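Local coordinates for regulatory protein SWI6 (Saccharomyces cerevisiae, PDB 1SW6), which serves as the shared subunit of the yeast SBF and MBF complexes, which drive cell-cycle-dependent transcription, and is represented here by its ankyrin-repeat domain, at residues P26-T31 against L187-P192; K60-A65 against T119-N124; T133-L138 against E145-L150; R202-H207 against A273-A278. All coordinates share one frame; numbering follows the deposited sequence.

Contact 1: P26-T31 against L187-P192; sequences PIITFT and LDYLYP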
# COMPACT_ATOMS: atom_id res chain seq x y z
N PRO A 26 19.94 -24.16 -11.82
CA PRO A 26 18.80 -24.57 -12.65
C PRO A 26 17.52 -23.79 -12.33
O PRO A 26 17.35 -23.25 -11.23
CB PRO A 26 18.66 -26.05 -12.33
CG PRO A 26 18.98 -26.08 -10.88
CD PRO A 26 20.21 -25.18 -10.79
N ILE A 27 16.62 -23.75 -13.30
CA ILE A 27 15.34 -23.08 -13.15
C ILE A 27 14.32 -24.14 -12.78
O ILE A 27 14.02 -25.04 -13.56
CB ILE A 27 14.91 -22.42 -14.48
CG1 ILE A 27 15.97 -21.42 -14.93
CG2 ILE A 27 13.56 -21.76 -14.31
CD1 ILE A 27 15.67 -20.77 -16.27
N ILE A 28 13.79 -24.05 -11.56
CA ILE A 28 12.79 -25.00 -11.10
C ILE A 28 11.44 -24.52 -11.64
O ILE A 28 11.03 -23.39 -11.38
CB ILE A 28 12.78 -25.05 -9.58
CG1 ILE A 28 14.21 -25.32 -9.09
CG2 ILE A 28 11.83 -26.13 -9.09
CD1 ILE A 28 14.36 -25.30 -7.59
N THR A 29 10.76 -25.38 -12.39
CA THR A 29 9.50 -24.99 -13.00
C THR A 29 8.22 -25.61 -12.43
O THR A 29 8.26 -26.66 -11.80
CB THR A 29 9.55 -25.29 -14.50
OG1 THR A 29 9.86 -26.68 -14.70
CG2 THR A 29 10.64 -24.45 -15.18
N PHE A 30 7.10 -24.93 -12.66
CA PHE A 30 5.79 -25.39 -12.20
C PHE A 30 4.78 -25.11 -13.32
O PHE A 30 4.91 -24.12 -14.05
CB PHE A 30 5.37 -24.65 -10.93
CG PHE A 30 6.40 -24.70 -9.83
CD1 PHE A 30 7.52 -23.86 -9.86
CD2 PHE A 30 6.27 -25.60 -8.78
CE1 PHE A 30 8.49 -23.93 -8.86
CE2 PHE A 30 7.24 -25.67 -7.77
CZ PHE A 30 8.35 -24.84 -7.81
N THR A 31 3.77 -25.96 -13.46
CA THR A 31 2.78 -25.77 -14.52
C THR A 31 1.31 -25.77 -14.09
O THR A 31 0.42 -25.64 -14.93
CB THR A 31 2.94 -26.82 -15.64
OG1 THR A 31 3.03 -28.13 -15.06
CG2 THR A 31 4.18 -26.53 -16.48
N LEU A 187 12.77 -13.81 -10.93
CA LEU A 187 12.37 -14.12 -12.29
C LEU A 187 12.33 -15.62 -12.55
O LEU A 187 11.54 -16.08 -13.37
CB LEU A 187 13.31 -13.41 -13.28
CG LEU A 187 13.18 -11.88 -13.28
CD1 LEU A 187 14.19 -11.24 -14.21
CD2 LEU A 187 11.75 -11.50 -13.70
N ASP A 188 13.15 -16.40 -11.86
CA ASP A 188 13.13 -17.86 -12.07
C ASP A 188 11.76 -18.44 -11.73
O ASP A 188 11.34 -19.44 -12.32
CB ASP A 188 14.21 -18.58 -11.26
CG ASP A 188 15.61 -18.35 -11.80
OD1 ASP A 188 15.75 -17.80 -12.93
OD2 ASP A 188 16.57 -18.74 -11.11
N TYR A 189 11.08 -17.81 -10.78
CA TYR A 189 9.75 -18.26 -10.36
C TYR A 189 8.58 -17.46 -10.95
O TYR A 189 7.46 -17.97 -10.99
CB TYR A 189 9.63 -18.26 -8.84
CG TYR A 189 10.46 -19.31 -8.16
CD1 TYR A 189 11.84 -19.16 -8.04
CD2 TYR A 189 9.88 -20.48 -7.68
CE1 TYR A 189 12.63 -20.16 -7.46
CE2 TYR A 189 10.65 -21.49 -7.09
CZ TYR A 189 12.02 -21.32 -6.99
OH TYR A 189 12.80 -22.31 -6.42
N LEU A 190 8.82 -16.23 -11.40
CA LEU A 190 7.72 -15.43 -11.94
C LEU A 190 7.79 -15.05 -13.42
O LEU A 190 6.99 -14.24 -13.88
CB LEU A 190 7.52 -14.14 -11.11
CG LEU A 190 7.27 -14.24 -9.59
CD1 LEU A 190 6.78 -12.88 -9.07
CD2 LEU A 190 6.22 -15.30 -9.28
N TYR A 191 8.72 -15.64 -14.17
CA TYR A 191 8.86 -15.34 -15.60
C TYR A 191 7.56 -15.50 -16.39
O TYR A 191 7.36 -14.82 -17.40
CB TYR A 191 9.97 -16.20 -16.24
CG TYR A 191 9.65 -17.68 -16.30
CD1 TYR A 191 8.81 -18.19 -17.28
CD2 TYR A 191 10.17 -18.55 -15.36
CE1 TYR A 191 8.47 -19.55 -17.31
CE2 TYR A 191 9.85 -19.90 -15.37
CZ TYR A 191 9.00 -20.39 -16.35
OH TYR A 191 8.68 -21.74 -16.35
N PRO A 192 6.66 -16.41 -15.97
CA PRO A 192 5.43 -16.53 -16.75
C PRO A 192 4.67 -15.21 -16.84
O PRO A 192 3.95 -14.97 -17.80
CB PRO A 192 4.63 -17.60 -16.01
CG PRO A 192 5.72 -18.49 -15.43
CD PRO A 192 6.73 -17.47 -14.94
O HOH W 1 15.66 -21.06 -9.27
O HOH W 2 9.49 -21.38 -12.06
O HOH W 3 7.59 -22.30 -13.83
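Phe30 and Tyr189 supply the closest carbon contact here: CE1 of Phe30 lies 3.7 Å from CE2 of Tyr189, the two side chains crossing obliquely. The phenol oxygen of the same tyrosine reaches the tip of Ile28, with OH 3.6 Å from CD1, and these two side chains run side by side in the same direction. Further along, Thr29 sets its methyl CG2, anti to the carbonyl carbon, 3.5 Å from OH of Tyr191. CG2 of Ile27 lies 3.8 Å from Asp188 O, and the side chains of Ile27 and Asp188 cross at about a right angle. An alanine at Tyr189 would remove the ring and hydroxyl and would probably open a gap beside Phe30 CE1 and Ile28 CD1. The contact fastens the N-terminal strand 27-29, which pairs in parallel with strand 240-242, against the last part of helix 183-190 and the residues after it, in the second ankyrin repeat. No direct hydrogen bond joins the segments, and water does this work. One water donates to both Ile28 O (2.6 Å) and Asp188 O (2.7 Å). Another accepts from Phe30 N (2.9 Å) and donates to Tyr191 OH (2.8 Å), a hydroxyl also bonded to Asp260. A third donates to Asp188 OD2 and, weakly, to Pro26 O, while OD1 is held by Trp231 and by a salt bridge to Arg238, an arrangement likely to favour the charged form.

Contact 2: K60-A65 against T119-N124; sequences KMKLEA and TQLNLN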
# COMPACT_ATOMS: atom_id res chain seq x y z
N LYS A 60 -11.89 -17.08 2.34
CA LYS A 60 -11.18 -15.82 2.38
C LYS A 60 -10.70 -15.49 3.79
O LYS A 60 -9.55 -15.11 4.00
CB LYS A 60 -12.07 -14.69 1.86
CG LYS A 60 -11.37 -13.35 1.81
CD LYS A 60 -12.24 -12.29 1.14
CE LYS A 60 -11.48 -10.98 1.00
NZ LYS A 60 -12.34 -9.86 0.50
N MET A 61 -11.60 -15.66 4.77
CA MET A 61 -11.25 -15.39 6.16
C MET A 61 -10.08 -16.27 6.58
O MET A 61 -9.19 -15.83 7.30
CB MET A 61 -12.46 -15.65 7.08
CG MET A 61 -13.68 -14.85 6.68
SD MET A 61 -15.15 -15.30 7.63
CE MET A 61 -16.00 -13.72 7.68
N LYS A 62 -10.09 -17.52 6.12
CA LYS A 62 -9.01 -18.44 6.44
C LYS A 62 -7.72 -17.99 5.75
O LYS A 62 -6.66 -17.93 6.38
CB LYS A 62 -9.36 -19.86 5.98
CG LYS A 62 -8.28 -20.87 6.35
CD LYS A 62 -8.57 -22.24 5.77
CE LYS A 62 -7.54 -23.26 6.25
NZ LYS A 62 -7.73 -24.59 5.61
N LEU A 63 -7.81 -17.67 4.46
CA LEU A 63 -6.64 -17.22 3.72
C LEU A 63 -6.07 -15.97 4.39
O LEU A 63 -4.86 -15.84 4.59
CB LEU A 63 -7.00 -16.91 2.26
CG LEU A 63 -5.84 -16.37 1.41
CD1 LEU A 63 -4.71 -17.38 1.42
CD2 LEU A 63 -6.31 -16.09 -0.03
N GLU A 64 -6.97 -15.04 4.74
CA GLU A 64 -6.56 -13.81 5.40
C GLU A 64 -5.82 -14.13 6.68
O GLU A 64 -4.85 -13.45 7.03
CB GLU A 64 -7.79 -12.94 5.71
CG GLU A 64 -8.35 -12.18 4.51
CD GLU A 64 -9.48 -11.21 4.89
OE1 GLU A 64 -9.96 -10.46 4.01
OE2 GLU A 64 -9.89 -11.21 6.07
N ALA A 65 -6.26 -15.16 7.39
CA ALA A 65 -5.63 -15.55 8.65
C ALA A 65 -4.23 -16.08 8.38
O ALA A 65 -3.24 -15.60 8.95
CB ALA A 65 -6.46 -16.62 9.37
N THR A 119 -12.87 -25.07 6.91
CA THR A 119 -12.76 -24.61 5.53
C THR A 119 -11.45 -25.07 4.90
O THR A 119 -10.47 -25.32 5.60
CB THR A 119 -12.80 -23.07 5.45
OG1 THR A 119 -13.84 -22.57 6.30
CG2 THR A 119 -13.05 -22.61 4.02
N GLN A 120 -11.43 -25.18 3.58
CA GLN A 120 -10.22 -25.59 2.89
C GLN A 120 -9.39 -24.36 2.52
O GLN A 120 -9.94 -23.32 2.16
CB GLN A 120 -10.55 -26.37 1.62
CG GLN A 120 -9.31 -26.78 0.83
CD GLN A 120 -9.63 -27.65 -0.37
OE1 GLN A 120 -10.42 -27.28 -1.23
NE2 GLN A 120 -9.00 -28.83 -0.42
N LEU A 121 -8.07 -24.49 2.60
CA LEU A 121 -7.17 -23.40 2.27
C LEU A 121 -7.08 -23.19 0.76
O LEU A 121 -6.71 -24.11 0.03
CB LEU A 121 -5.76 -23.66 2.81
CG LEU A 121 -4.78 -22.53 2.49
CD1 LEU A 121 -5.27 -21.24 3.13
CD2 LEU A 121 -3.39 -22.88 3.00
N ASN A 122 -7.41 -21.98 0.32
CA ASN A 122 -7.38 -21.64 -1.10
C ASN A 122 -6.47 -20.42 -1.25
O ASN A 122 -6.81 -19.34 -0.77
CB ASN A 122 -8.79 -21.31 -1.57
CG ASN A 122 -8.90 -21.17 -3.07
OD1 ASN A 122 -8.07 -20.52 -3.71
ND2 ASN A 122 -9.93 -21.78 -3.65
N LEU A 123 -5.34 -20.59 -1.92
CA LEU A 123 -4.38 -19.49 -2.11
C LEU A 123 -4.71 -18.51 -3.22
O LEU A 123 -4.07 -17.47 -3.34
CB LEU A 123 -2.98 -20.06 -2.37
CG LEU A 123 -2.40 -21.03 -1.35
CD1 LEU A 123 -1.10 -21.59 -1.88
CD2 LEU A 123 -2.20 -20.32 -0.02
N ASN A 124 -5.71 -18.84 -4.03
CA ASN A 124 -6.06 -17.99 -5.15
C ASN A 124 -7.34 -17.17 -4.95
O ASN A 124 -8.29 -17.25 -5.73
CB ASN A 124 -6.15 -18.86 -6.41
CG ASN A 124 -4.84 -19.60 -6.69
OD1 ASN A 124 -4.81 -20.82 -6.83
ND2 ASN A 124 -3.74 -18.85 -6.77
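Lys62 and Leu63, neighbours on helix 57-71, meet the extended chain 119-124 in different ways, one through a charged tip and the other through methyl groups. The chain is the irregular run between helix 105-115 and helix 134-140, the first helix of ankyrin repeat 1, so the contact belongs to the part of the domain that leads into the repeats. Lys62 points its CB toward this chain and stays extended, CG anti to the backbone N (chi1 -178°). Its ammonium NZ donates to Thr119 O at 2.8 Å, with a C=O...N angle of 136° and the donor tilted 32° from the carbonyl plane. Beside that bond, CB of Leu121 comes within 3.5 Å of NZ, and the lysine side chain also touches Phe116 and Val112. Leu63 also holds CG anti to its backbone N, but both its methyls come up to a peptide oxygen: CD2 is 3.4 Å and CD1 3.6 Å from Asn122 O. Its side chain stands at about a right angle to that of Leu123, where CD1 of Leu63 meets CD2 of Leu123 at 4.1 Å. Leu121, whose CD1 is 4.3 Å from CD1 of Leu63, also packs on Leu109 and Phe66. Asn122, whose O meets Leu63, also starts an Asx turn: Asn124 N donates to its OD1 at 2.9 Å, the N in the plane of that side-chain carbonyl.

Contact 3: T133-L138 against E145-L150; sequences TPLHWL and ELVKHL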
# COMPACT_ATOMS: atom_id res chain seq x y z
N THR A 133 -3.68 -10.74 -4.56
CA THR A 133 -3.72 -12.13 -4.11
C THR A 133 -2.54 -12.17 -3.13
O THR A 133 -1.78 -11.20 -3.05
CB THR A 133 -3.43 -13.13 -5.26
OG1 THR A 133 -2.07 -12.98 -5.71
CG2 THR A 133 -4.37 -12.91 -6.41
N PRO A 134 -2.39 -13.26 -2.37
CA PRO A 134 -1.25 -13.28 -1.45
C PRO A 134 0.07 -13.07 -2.21
O PRO A 134 1.00 -12.42 -1.71
CB PRO A 134 -1.35 -14.67 -0.82
CG PRO A 134 -2.83 -14.86 -0.73
CD PRO A 134 -3.30 -14.39 -2.10
N LEU A 135 0.14 -13.62 -3.41
CA LEU A 135 1.35 -13.51 -4.23
C LEU A 135 1.74 -12.05 -4.52
O LEU A 135 2.93 -11.72 -4.54
CB LEU A 135 1.18 -14.30 -5.53
CG LEU A 135 2.42 -15.05 -6.04
CD1 LEU A 135 2.98 -15.95 -4.95
CD2 LEU A 135 2.03 -15.87 -7.26
N HIS A 136 0.75 -11.19 -4.74
CA HIS A 136 1.03 -9.77 -5.01
C HIS A 136 1.66 -9.11 -3.79
O HIS A 136 2.64 -8.37 -3.90
CB HIS A 136 -0.24 -9.00 -5.34
CG HIS A 136 -0.80 -9.28 -6.70
ND1 HIS A 136 -1.43 -10.47 -7.02
CD2 HIS A 136 -0.89 -8.50 -7.80
CE1 HIS A 136 -1.88 -10.40 -8.26
NE2 HIS A 136 -1.56 -9.21 -8.75
N TRP A 137 1.07 -9.36 -2.62
CA TRP A 137 1.56 -8.79 -1.36
C TRP A 137 2.99 -9.21 -1.07
O TRP A 137 3.85 -8.37 -0.78
CB TRP A 137 0.68 -9.23 -0.20
CG TRP A 137 -0.57 -8.44 -0.00
CD1 TRP A 137 -1.19 -7.62 -0.91
CD2 TRP A 137 -1.39 -8.41 1.17
NE1 TRP A 137 -2.34 -7.09 -0.37
CE2 TRP A 137 -2.48 -7.56 0.90
CE3 TRP A 137 -1.30 -9.03 2.43
CZ2 TRP A 137 -3.49 -7.32 1.85
CZ3 TRP A 137 -2.30 -8.78 3.37
CH2 TRP A 137 -3.38 -7.93 3.07
N LEU A 138 3.23 -10.51 -1.15
CA LEU A 138 4.55 -11.07 -0.87
C LEU A 138 5.63 -10.69 -1.87
O LEU A 138 6.80 -10.57 -1.51
CB LEU A 138 4.44 -12.59 -0.74
CG LEU A 138 3.75 -12.96 0.57
CD1 LEU A 138 3.53 -14.46 0.69
CD2 LEU A 138 4.62 -12.49 1.71
N GLU A 145 11.45 -16.07 -0.47
CA GLU A 145 11.20 -17.39 0.09
C GLU A 145 9.73 -17.74 0.16
O GLU A 145 9.32 -18.83 -0.25
CB GLU A 145 11.81 -17.51 1.48
CG GLU A 145 12.53 -18.83 1.67
CD GLU A 145 13.65 -19.01 0.67
OE1 GLU A 145 14.14 -20.16 0.53
OE2 GLU A 145 14.05 -18.01 0.02
N LEU A 146 8.93 -16.83 0.68
CA LEU A 146 7.51 -17.13 0.74
C LEU A 146 6.89 -17.23 -0.66
O LEU A 146 5.99 -18.05 -0.88
CB LEU A 146 6.81 -16.09 1.61
CG LEU A 146 6.49 -16.62 3.01
CD1 LEU A 146 7.63 -17.51 3.53
CD2 LEU A 146 6.25 -15.45 3.94
N VAL A 147 7.36 -16.43 -1.60
CA VAL A 147 6.83 -16.50 -2.97
C VAL A 147 7.06 -17.90 -3.56
O VAL A 147 6.16 -18.47 -4.17
CB VAL A 147 7.49 -15.46 -3.90
CG1 VAL A 147 7.20 -15.81 -5.37
CG2 VAL A 147 6.92 -14.07 -3.60
N LYS A 148 8.26 -18.44 -3.36
CA LYS A 148 8.58 -19.76 -3.88
C LYS A 148 7.70 -20.84 -3.25
O LYS A 148 7.20 -21.73 -3.95
CB LYS A 148 10.06 -20.04 -3.63
CG LYS A 148 10.94 -19.17 -4.51
CD LYS A 148 12.30 -18.89 -3.88
CE LYS A 148 13.11 -20.14 -3.64
NZ LYS A 148 14.50 -19.77 -3.23
N HIS A 149 7.49 -20.75 -1.95
CA HIS A 149 6.64 -21.70 -1.25
C HIS A 149 5.19 -21.61 -1.74
O HIS A 149 4.54 -22.63 -1.94
CB HIS A 149 6.68 -21.43 0.26
CG HIS A 149 7.85 -22.05 0.95
ND1 HIS A 149 8.65 -21.35 1.82
CD2 HIS A 149 8.32 -23.32 0.92
CE1 HIS A 149 9.58 -22.16 2.30
NE2 HIS A 149 9.40 -23.36 1.77
N LEU A 150 4.69 -20.40 -1.95
CA LEU A 150 3.32 -20.24 -2.43
C LEU A 150 3.15 -20.77 -3.85
O LEU A 150 2.11 -21.34 -4.19
CB LEU A 150 2.86 -18.78 -2.37
CG LEU A 150 2.65 -18.15 -0.99
CD1 LEU A 150 1.97 -16.81 -1.16
CD2 LEU A 150 1.80 -19.05 -0.12
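Leu138 and Leu150 pack most tightly, their CD1 methyls only 3.4 Å apart, closer than usual for two carbons, with the side chains crossing at about a right angle. Both leucines hold CG anti to the carbonyl carbon (chi1 -73° in Leu138, -69° in Leu150), and each points its CB toward the opposite helix. Around this pair, CD1 of Leu135 comes within 3.8 Å of CB of Leu150 as the two side chains slide past each other in opposite directions. Pro134 adds its ring carbon CB, 4.0 Å from CD1 of Leu150, so that this one methyl touches both a proline and a leucine. One turn earlier in helix 144-152, CG2 of Val147 lies 4.1 Å from CB of Leu138. This is the helix-turn-helix unit of the first ankyrin repeat: helices 134-138 and 145-150 run nearly antiparallel, at 161°, with their axes 9.6 Å apart. Apolar contacts alone join them, and no hydrogen bond crosses. Thr133, at the N-cap position, shares a 2.9 Å hydrogen bond between OG1 and ND1 of His136, in the plane of the imidazole, whose NE2 donates to Glu165 O. Leu146 marks the partly exposed rim. It crosses Leu138 obliquely, its CB 3.8 Å from CD1 and its CD2 4.0 Å from CD2 of Leu138, and also packs on Leu70 of helix 57-71. Beyond it, on the side turned from helix 134-138, exposed Glu145 and partly exposed Lys148 form a long salt bridge within their own helix.

Contact 4: R202-H207 against A273-A278; sequences RTILHH and ANMLNA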
# COMPACT_ATOMS: atom_id res chain seq x y z
N ARG A 202 -0.56 -2.56 -20.66
CA ARG A 202 0.79 -2.20 -20.27
C ARG A 202 1.56 -3.44 -19.84
O ARG A 202 1.08 -4.25 -19.04
CB ARG A 202 0.77 -1.17 -19.15
CG ARG A 202 0.51 0.23 -19.68
CD ARG A 202 0.24 1.23 -18.59
NE ARG A 202 0.19 2.59 -19.14
CZ ARG A 202 -0.08 3.67 -18.42
NH1 ARG A 202 -0.32 3.56 -17.12
NH2 ARG A 202 -0.08 4.87 -19.01
N THR A 203 2.76 -3.59 -20.39
CA THR A 203 3.62 -4.73 -20.09
C THR A 203 4.48 -4.44 -18.88
O THR A 203 4.39 -3.35 -18.28
CB THR A 203 4.54 -5.03 -21.27
OG1 THR A 203 5.57 -4.03 -21.33
CG2 THR A 203 3.73 -4.98 -22.58
N ILE A 204 5.33 -5.40 -18.51
CA ILE A 204 6.21 -5.23 -17.38
C ILE A 204 7.18 -4.07 -17.65
O ILE A 204 7.57 -3.36 -16.73
CB ILE A 204 7.01 -6.52 -17.08
CG1 ILE A 204 7.84 -6.34 -15.81
CG2 ILE A 204 7.91 -6.87 -18.24
CD1 ILE A 204 6.97 -6.29 -14.54
N LEU A 205 7.55 -3.88 -18.92
CA LEU A 205 8.46 -2.79 -19.27
C LEU A 205 7.80 -1.44 -19.09
O LEU A 205 8.46 -0.48 -18.72
CB LEU A 205 8.97 -2.90 -20.71
CG LEU A 205 9.97 -4.01 -21.01
CD1 LEU A 205 10.51 -3.85 -22.44
CD2 LEU A 205 11.11 -3.93 -19.99
N HIS A 206 6.51 -1.35 -19.38
CA HIS A 206 5.83 -0.07 -19.23
C HIS A 206 5.87 0.33 -17.77
O HIS A 206 6.12 1.48 -17.44
CB HIS A 206 4.37 -0.15 -19.68
CG HIS A 206 4.18 -0.06 -21.16
ND1 HIS A 206 3.88 -1.15 -21.95
CD2 HIS A 206 4.23 1.01 -22.00
CE1 HIS A 206 3.75 -0.76 -23.20
NE2 HIS A 206 3.95 0.54 -23.26
N HIS A 207 5.63 -0.64 -16.89
CA HIS A 207 5.62 -0.38 -15.46
C HIS A 207 7.00 -0.02 -14.92
O HIS A 207 7.10 0.84 -14.04
CB HIS A 207 5.04 -1.58 -14.71
CG HIS A 207 3.56 -1.74 -14.89
ND1 HIS A 207 2.64 -0.87 -14.34
CD2 HIS A 207 2.84 -2.65 -15.59
CE1 HIS A 207 1.42 -1.24 -14.69
NE2 HIS A 207 1.51 -2.32 -15.45
N ALA A 273 10.77 -8.42 -30.29
CA ALA A 273 9.59 -8.37 -31.15
C ALA A 273 8.24 -8.18 -30.47
O ALA A 273 7.34 -7.59 -31.06
CB ALA A 273 9.54 -9.60 -32.03
N ASN A 274 8.10 -8.65 -29.23
CA ASN A 274 6.81 -8.57 -28.53
C ASN A 274 6.68 -7.64 -27.34
O ASN A 274 5.57 -7.30 -26.95
CB ASN A 274 6.40 -9.96 -28.06
CG ASN A 274 6.26 -10.93 -29.19
OD1 ASN A 274 5.30 -10.87 -29.96
ND2 ASN A 274 7.23 -11.83 -29.31
N MET A 275 7.79 -7.23 -26.75
CA MET A 275 7.67 -6.38 -25.59
C MET A 275 8.33 -5.03 -25.68
O MET A 275 7.71 -4.02 -25.35
CB MET A 275 8.21 -7.13 -24.37
CG MET A 275 7.93 -6.42 -23.05
SD MET A 275 8.86 -7.17 -21.72
CE MET A 275 7.89 -8.65 -21.44
N LEU A 276 9.58 -5.02 -26.12
CA LEU A 276 10.35 -3.80 -26.20
C LEU A 276 9.63 -2.62 -26.82
O LEU A 276 9.66 -1.53 -26.27
CB LEU A 276 11.69 -4.04 -26.91
CG LEU A 276 12.61 -2.81 -27.01
CD1 LEU A 276 12.91 -2.24 -25.63
CD2 LEU A 276 13.92 -3.19 -27.72
N ASN A 277 8.99 -2.85 -27.97
CA ASN A 277 8.29 -1.78 -28.67
C ASN A 277 6.76 -1.92 -28.65
O ASN A 277 6.08 -1.37 -29.50
CB ASN A 277 8.77 -1.71 -30.13
CG ASN A 277 10.28 -1.54 -30.24
OD1 ASN A 277 10.85 -0.56 -29.75
ND2 ASN A 277 10.94 -2.50 -30.87
N ALA A 278 6.24 -2.66 -27.67
CA ALA A 278 4.80 -2.86 -27.54
C ALA A 278 4.11 -1.55 -27.15
O ALA A 278 4.65 -0.75 -26.38
CB ALA A 278 4.52 -3.92 -26.49
O HOH W 4 6.41 -2.67 -23.32
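The third ankyrin repeat contributes both sides of this contact, the start of helix 204-212 and the end of helix 268-276, and Met275 is the side chain that bridges them. It leaves its backbone with CG anti to N and bends at chi3 (-77°). Its sulfur SD sits 3.4 Å from CG of Leu205 and 3.6 Å from CG2 of Ile204, while CE also touches that Ile204 methyl. Leu205 points toward the other segment and lays CD1 3.8 Å from Leu276 CA; it also packs on Leu225 and Leu228 of helix 218-234. At the N-terminus of helix 204-212, Thr203, the N-cap, and His206 form a capping box, with Thr203 N donating to His206 ND1 at 3.1 Å (N-H...N angle 165°); separately, Thr203 OG1 accepts a weak capping bond from Leu205 N. Thr203 OG1 is also bonded to a water at 2.6 Å, which donates to Met275 O (2.8 Å) and so links the cap to the other helix end. Threonine CG2 faces Ala278 CB at 4.1 Å. Across the contact, the imidazole of His206 turns an edge to Ala278 O, which lies near the ring plane 3.3 Å from CE1, and its NE2 is hydrogen-bonded to Asp284 O. A leucine in place of His206 would probably leave Thr203 N and Asp284 O without their imidazole partner and weaken the tie between the cap and the chain beyond Ala278. Helix 268-276 runs out through a wider pi-type turn at 273-276, and Ala278 N bonds back to Met275 O.

In the fold
Contacts 3 and 4 are buried and lie on opposite sides of the chain's centre, whereas contacts 1 and 2 are partly buried. Contact 2 lies farthest out, its centre about 23 Å from that of the chain, against about 12 Å for each of the others. Contact 3 adjoins contacts 1 and 2: Tyr189 and Leu190 pack on Lys148 and Val147, while Leu63 and Leu123 pack on Pro134. Helix 144-152 thus carries one side of contact 3 and also packs on helix 183-190 of contact 1. Contact 4 touches none of the rest. Their chemistry differs too: contact 3 is purely apolar between its helices, contacts 1 and 4 mix packing with water bridges, and contact 2 has a direct hydrogen bond.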